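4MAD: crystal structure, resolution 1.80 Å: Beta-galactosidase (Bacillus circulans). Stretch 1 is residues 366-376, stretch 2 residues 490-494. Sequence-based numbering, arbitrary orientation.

Stretch 1, residues 366-376: GLLDSLHRIST
Stretch 2 490-494: VYPLP

Stretch 2 runs extended from Val490 to Leu493 (phi/psi -125/104 at Tyr491, -72/134 at Pro492, -129/75 at Leu493), then turns at Pro494 (-74/-16). Stretch 1 leaves Gly366 (-69/132) through turns: Asp369 N bonds to Gly366 O at 3.0 Å and Ser370 N to Leu367 O at 2.9 Å. A weakly bonded helix follows at about 371-374 (-59/-47, -75/-13, -71/-31, -131/18), with Arg373 N to Ser370 O at 3.0 Å and a weak bond from Ile374 N to Ser370 O at 3.4 Å; Ser375 opens out to -158/173. Register is set by the CA atoms of Ser375 and Tyr491, 5.7 Å apart.

One hydrogen bond joins the stretches. Ser375, chi1 t, points its CB toward the strand and donates from OG to Pro492 O at 2.8 Å. A small hydroxyl suits this tight spot: OG also lies 3.4 Å from Tyr491 CB.

Most other side-chain contacts are apolar; the stretches together bury 411 Å², most on buried Tyr491 and Leu493. Tyr491 (chi1 m, chi2 -94°) offers a flat face to Leu371 (m, t), whose CD1 sits 4.0 Å from the Tyr491 ring centroid, 12° off the normal; at the edge, His372 CE1 comes 3.9 Å from Tyr491 CE1. Tyr491 OH bonds elsewhere in the structure. Leu493 (m, t) suits its place by branching: CD1 lies 3.8 Å from Leu367 CD2, while CD2 meets Ile374 CD1 at 3.7 Å. Leu367 is t, t and Ile374 p, t, bringing their ends nearer the strand.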

# COMPACT_ATOMS: atom_id res chain seq x y z
N GLY A 366 -3.06 -16.06 23.94
CA GLY A 366 -3.13 -16.89 22.77
C GLY A 366 -4.27 -16.53 21.85
O GLY A 366 -5.37 -16.42 22.27
N LEU A 367 -3.97 -16.40 20.58
CA LEU A 367 -4.94 -15.99 19.62
C LEU A 367 -6.11 -16.99 19.54
O LEU A 367 -7.21 -16.63 19.60
CB LEU A 367 -4.28 -15.90 18.26
CG LEU A 367 -5.12 -15.42 17.11
CD1 LEU A 367 -4.29 -14.91 15.98
CD2 LEU A 367 -5.93 -16.46 16.62
N LEU A 368 -5.79 -18.26 19.49
CA LEU A 368 -6.77 -19.31 19.46
C LEU A 368 -7.61 -19.41 20.75
O LEU A 368 -8.63 -20.06 20.79
CB LEU A 368 -6.10 -20.63 19.16
CG LEU A 368 -5.63 -20.79 17.73
CD1 LEU A 368 -4.97 -22.08 17.52
CD2 LEU A 368 -6.72 -20.62 16.78
N ASP A 369 -7.09 -18.82 21.79
CA ASP A 369 -7.75 -18.72 23.06
C ASP A 369 -8.50 -17.42 23.21
O ASP A 369 -9.09 -17.19 24.22
CB ASP A 369 -6.75 -18.84 24.19
CG ASP A 369 -6.07 -20.17 24.22
OD1 ASP A 369 -6.73 -21.17 23.99
OD2 ASP A 369 -4.88 -20.22 24.45
N SER A 370 -8.44 -16.57 22.22
CA SER A 370 -9.13 -15.30 22.25
C SER A 370 -10.25 -15.07 21.22
O SER A 370 -10.66 -13.99 21.00
CB SER A 370 -8.08 -14.19 22.16
OG SER A 370 -7.12 -14.36 23.16
N LEU A 371 -10.73 -16.12 20.58
CA LEU A 371 -11.48 -15.89 19.38
C LEU A 371 -12.74 -15.01 19.51
O LEU A 371 -12.92 -14.11 18.77
CB LEU A 371 -11.78 -17.22 18.69
CG LEU A 371 -10.53 -17.96 18.22
CD1 LEU A 371 -10.80 -19.32 17.75
CD2 LEU A 371 -9.76 -17.22 17.19
N HIS A 372 -13.57 -15.25 20.49
CA HIS A 372 -14.75 -14.44 20.64
C HIS A 372 -14.49 -13.05 21.21
O HIS A 372 -15.36 -12.24 21.32
CB HIS A 372 -15.76 -15.12 21.50
CG HIS A 372 -16.58 -16.12 20.78
ND1 HIS A 372 -16.04 -17.23 20.17
CD2 HIS A 372 -17.91 -16.21 20.62
CE1 HIS A 372 -17.01 -17.95 19.65
NE2 HIS A 372 -18.15 -17.37 19.94
N ARG A 373 -13.30 -12.88 21.73
CA ARG A 373 -12.84 -11.59 22.21
C ARG A 373 -12.55 -10.61 21.07
O ARG A 373 -12.62 -9.41 21.21
CB ARG A 373 -11.64 -11.73 23.13
CG ARG A 373 -11.96 -12.34 24.48
CD ARG A 373 -10.73 -12.64 25.34
NE ARG A 373 -11.06 -13.33 26.55
CZ ARG A 373 -10.21 -13.87 27.38
NH1 ARG A 373 -8.95 -13.83 27.15
NH2 ARG A 373 -10.65 -14.47 28.45
N ILE A 374 -12.15 -11.16 19.96
CA ILE A 374 -11.83 -10.34 18.82
C ILE A 374 -12.47 -10.78 17.50
O ILE A 374 -12.03 -10.39 16.48
CB ILE A 374 -10.33 -10.20 18.68
CG1 ILE A 374 -9.69 -11.57 18.67
CG2 ILE A 374 -9.80 -9.44 19.84
CD1 ILE A 374 -8.32 -11.59 18.26
N SER A 375 -13.51 -11.59 17.54
CA SER A 375 -14.18 -11.99 16.36
C SER A 375 -15.59 -12.45 16.67
O SER A 375 -15.97 -12.55 17.79
CB SER A 375 -13.42 -13.14 15.65
OG SER A 375 -13.90 -13.43 14.37
N THR A 376 -16.35 -12.70 15.62
CA THR A 376 -17.68 -13.24 15.70
C THR A 376 -17.73 -14.40 14.71
O THR A 376 -17.41 -14.22 13.61
CB THR A 376 -18.69 -12.18 15.36
OG1 THR A 376 -18.46 -11.06 16.17
CG2 THR A 376 -20.06 -12.67 15.60
N VAL A 490 -15.78 -20.04 11.03
CA VAL A 490 -14.66 -19.18 10.71
C VAL A 490 -14.73 -17.93 11.54
O VAL A 490 -15.78 -17.50 11.86
CB VAL A 490 -14.64 -18.80 9.25
CG1 VAL A 490 -14.69 -20.00 8.39
CG2 VAL A 490 -15.68 -17.82 8.98
N TYR A 491 -13.56 -17.43 11.87
CA TYR A 491 -13.41 -16.27 12.67
C TYR A 491 -12.54 -15.25 11.93
O TYR A 491 -11.39 -15.37 11.84
CB TYR A 491 -12.76 -16.65 14.01
CG TYR A 491 -13.44 -17.81 14.76
CD1 TYR A 491 -14.38 -17.59 15.71
CD2 TYR A 491 -13.13 -19.10 14.49
CE1 TYR A 491 -15.00 -18.66 16.36
CE2 TYR A 491 -13.72 -20.16 15.13
CZ TYR A 491 -14.66 -19.94 16.06
OH TYR A 491 -15.27 -20.99 16.71
N PRO A 492 -13.18 -14.25 11.39
CA PRO A 492 -12.46 -13.21 10.70
C PRO A 492 -11.72 -12.35 11.74
O PRO A 492 -12.28 -11.95 12.69
CB PRO A 492 -13.56 -12.44 10.02
CG PRO A 492 -14.68 -13.39 9.93
CD PRO A 492 -14.62 -14.14 11.16
N LEU A 493 -10.45 -12.05 11.49
CA LEU A 493 -9.60 -11.34 12.40
C LEU A 493 -8.90 -10.15 11.71
O LEU A 493 -7.79 -10.21 11.37
CB LEU A 493 -8.57 -12.29 13.04
CG LEU A 493 -9.07 -13.45 13.90
CD1 LEU A 493 -8.12 -14.59 14.09
CD2 LEU A 493 -9.63 -13.00 15.11
N PRO A 494 -9.67 -9.12 11.50
CA PRO A 494 -9.21 -7.86 10.92
C PRO A 494 -8.36 -7.02 11.91
O PRO A 494 -7.73 -6.10 11.53
CB PRO A 494 -10.50 -7.12 10.61
CG PRO A 494 -11.49 -7.72 11.46
CD PRO A 494 -11.11 -9.13 11.72